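Local coordinates for protein sensor-type histidine kinase PrrB (Mycobacterium tuberculosis, PDB 1YSR) that uses ATP to phosphorylate a histidine, probably as sensor of the PrrB/PrrA two-component system, the chain here being the kinase's C-terminal ATP-binding domain, at residues N53-A58 with V67-V72. Sequence-based numbering, arbitrary orientation.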
ATOM      1  N   ASN A  53       3.603   3.923  13.208  1.00 29.04           N
ATOM      2  CA  ASN A  53       4.127   4.768  14.244  1.00 29.05           C
ATOM      3  C   ASN A  53       3.050   4.988  15.350  1.00 28.88           C
ATOM      4  O   ASN A  53       3.367   5.032  16.554  1.00 28.85           O
ATOM      5  CB  ASN A  53       4.552   6.105  13.636  1.00 27.89           C
ATOM      6  CG  ASN A  53       5.324   6.984  14.612  1.00 29.91           C
ATOM      7  OD1 ASN A  53       4.954   8.127  14.856  1.00 34.65           O
ATOM      8  ND2 ASN A  53       6.442   6.471  15.139  1.00 34.67           N
ATOM      9  N   ALA A  54       1.811   5.204  14.910  1.00 27.73           N
ATOM     10  CA  ALA A  54       0.677   5.441  15.836  1.00 26.29           C
ATOM     11  C   ALA A  54       0.474   4.193  16.711  1.00 27.79           C
ATOM     12  O   ALA A  54       0.334   4.306  17.944  1.00 27.88           O
ATOM     13  CB  ALA A  54      -0.559   5.753  15.052  1.00 26.95           C
ATOM     14  N   ILE A  55       0.476   2.996  16.100  1.00 25.47           N
ATOM     15  CA  ILE A  55       0.412   1.755  16.921  1.00 26.61           C
ATOM     16  C   ILE A  55       1.574   1.612  17.881  1.00 27.49           C
ATOM     17  O   ILE A  55       1.392   1.278  19.030  1.00 28.45           O
ATOM     18  CB  ILE A  55       0.302   0.550  16.028  1.00 24.14           C
ATOM     19  CG1 ILE A  55      -0.979   0.642  15.170  1.00 26.99           C
ATOM     20  CG2 ILE A  55       0.322  -0.739  16.836  1.00 27.07           C
ATOM     21  CD1 ILE A  55      -1.069  -0.427  14.017  1.00 26.15           C
ATOM     22  N   ALA A  56       2.794   1.925  17.423  1.00 28.27           N
ATOM     23  CA  ALA A  56       3.934   1.787  18.271  1.00 28.70           C
ATOM     24  C   ALA A  56       3.913   2.734  19.449  1.00 29.22           C
ATOM     25  O   ALA A  56       4.249   2.362  20.579  1.00 33.11           O
ATOM     26  CB  ALA A  56       5.237   1.930  17.434  1.00 28.71           C
ATOM     27  N   ASN A  57       3.449   3.948  19.233  1.00 29.45           N
ATOM     28  CA  ASN A  57       3.355   4.882  20.296  1.00 29.97           C
ATOM     29  C   ASN A  57       2.295   4.454  21.289  1.00 29.65           C
ATOM     30  O   ASN A  57       2.466   4.618  22.478  1.00 32.90           O
ATOM     31  CB  ASN A  57       3.087   6.264  19.727  1.00 30.35           C
ATOM     32  CG  ASN A  57       4.376   6.958  19.344  1.00 31.93           C
ATOM     33  OD1 ASN A  57       5.079   7.383  20.217  1.00 36.48           O
ATOM     34  ND2 ASN A  57       4.761   6.912  18.058  1.00 40.54           N
ATOM     35  N   ALA A  58       1.193   3.916  20.797  1.00 30.43           N
ATOM     36  CA  ALA A  58       0.089   3.492  21.699  1.00 28.52           C
ATOM     37  C   ALA A  58       0.610   2.388  22.641  1.00 31.10           C
ATOM     38  O   ALA A  58       0.394   2.403  23.872  1.00 31.30           O
ATOM     39  CB  ALA A  58      -1.073   2.988  20.876  1.00 29.56           C
ATOM     40  N   VAL A  67      -6.022  -1.883  20.616  1.00 27.68           N
ATOM     41  CA  VAL A  67      -5.993  -0.877  19.549  1.00 27.31           C
ATOM     42  C   VAL A  67      -7.005  -1.246  18.464  1.00 27.59           C
ATOM     43  O   VAL A  67      -7.102  -2.426  18.066  1.00 28.67           O
ATOM     44  CB  VAL A  67      -4.573  -0.803  18.895  1.00 27.93           C
ATOM     45  CG1 VAL A  67      -4.608   0.079  17.623  1.00 28.27           C
ATOM     46  CG2 VAL A  67      -3.540  -0.310  19.919  1.00 29.97           C
ATOM     47  N   GLN A  68      -7.753  -0.267  17.977  1.00 28.12           N
ATOM     48  CA  GLN A  68      -8.681  -0.473  16.885  1.00 28.84           C
ATOM     49  C   GLN A  68      -8.384   0.555  15.854  1.00 29.13           C
ATOM     50  O   GLN A  68      -8.313   1.780  16.188  1.00 28.02           O
ATOM     51  CB  GLN A  68     -10.130  -0.232  17.359  1.00 31.91           C
ATOM     52  CG  GLN A  68     -10.582  -1.348  18.322  1.00 26.22           C
ATOM     53  CD  GLN A  68     -11.989  -1.098  18.883  1.00 31.59           C
ATOM     54  OE1 GLN A  68     -12.564   0.001  18.745  1.00 38.40           O
ATOM     55  NE2 GLN A  68     -12.544  -2.121  19.489  1.00 36.97           N
ATOM     56  N   LEU A  69      -8.240   0.078  14.620  1.00 26.22           N
ATOM     57  CA  LEU A  69      -8.060   0.943  13.449  1.00 25.15           C
ATOM     58  C   LEU A  69      -9.425   1.075  12.766  1.00 27.14           C
ATOM     59  O   LEU A  69     -10.212   0.113  12.691  1.00 27.80           O
ATOM     60  CB  LEU A  69      -7.095   0.274  12.476  1.00 25.34           C
ATOM     61  CG  LEU A  69      -5.776  -0.160  13.118  1.00 26.16           C
ATOM     62  CD1 LEU A  69      -4.781  -0.886  12.107  1.00 26.96           C
ATOM     63  CD2 LEU A  69      -5.076   1.016  13.919  1.00 26.29           C
ATOM     64  N   SER A  70      -9.686   2.240  12.200  1.00 29.20           N
ATOM     65  CA  SER A  70     -10.911   2.417  11.412  1.00 31.71           C
ATOM     66  C   SER A  70     -10.735   3.418  10.295  1.00 33.15           C
ATOM     67  O   SER A  70      -9.872   4.269  10.375  1.00 32.11           O
ATOM     68  CB  SER A  70     -12.071   2.864  12.271  1.00 32.35           C
ATOM     69  OG  SER A  70     -11.795   4.041  13.013  1.00 34.43           O
ATOM     70  N   ALA A  71     -11.625   3.337   9.304  1.00 33.55           N
ATOM     71  CA  ALA A  71     -11.700   4.327   8.230  1.00 33.63           C
ATOM     72  C   ALA A  71     -13.157   4.576   7.937  1.00 35.66           C
ATOM     73  O   ALA A  71     -13.958   3.620   7.761  1.00 33.48           O
ATOM     74  CB  ALA A  71     -10.988   3.806   6.975  1.00 34.80           C
ATOM     75  N   VAL A  72     -13.486   5.868   7.903  1.00 37.07           N
ATOM     76  CA  VAL A  72     -14.836   6.365   7.632  1.00 39.54           C
ATOM     77  C   VAL A  72     -14.714   7.254   6.388  1.00 39.18           C
ATOM     78  O   VAL A  72     -13.947   8.230   6.398  1.00 38.53           O
ATOM     79  CB  VAL A  72     -15.325   7.189   8.844  1.00 38.92           C
ATOM     80  CG1 VAL A  72     -16.595   7.986   8.521  1.00 46.45           C
ATOM     81  CG2 VAL A  72     -15.568   6.276  10.049  1.00 43.20           C
TER
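I55 meets the strand residues V67 and L69 through different carbons of one branch. Its ethyl branch does the reaching: CG1 lies anti to the carbonyl carbon (chi1 -60°) and the chain runs on extended to CD1, which ends 4.2 Å from L69 CD1. The two side chains cross at about a right angle, and I55 CD1 faces both methyls of L69, with CD2 at 4.3 Å, hardly farther than CD1. Further back on the same branch, I55 CG1 lies a looser 4.4 Å from CG1 of V67. Three residues on, almost one turn later, A58 takes the other methyl of V67, with CB 4.2 Å from V67 CG2. This is helix-on-sheet packing within the alpha/beta sandwich of the GHKL (HATPase_c) ATP-binding fold: helix 44-61 packs on strand 66-74, the axes of 53-58 and 67-72 running close to antiparallel (159°) and 10.2 Å apart at closest approach. By its sequence the helix carries N53 and N57 in the N box, which in relatives lines the ATP site; I55 and A58 serve its sheet side. A21 and A18 of helix 10-24 pack on I55 and L69, while I82 of the adjacent strand 77-84 touches L69. Away from the strand, N57 folds back on its own helix, its ND2 donating to N53 O (2.8 Å, N-H...O angle 148°). N57 N also donates to that carbonyl, from the opposite face of its plane. N57 OD1 in turn accepts from G115 N, and N53 ND2 bonds S102 OG, tying both asparagines to residues on either side of 103-113, which is unmodelled and probably mobile.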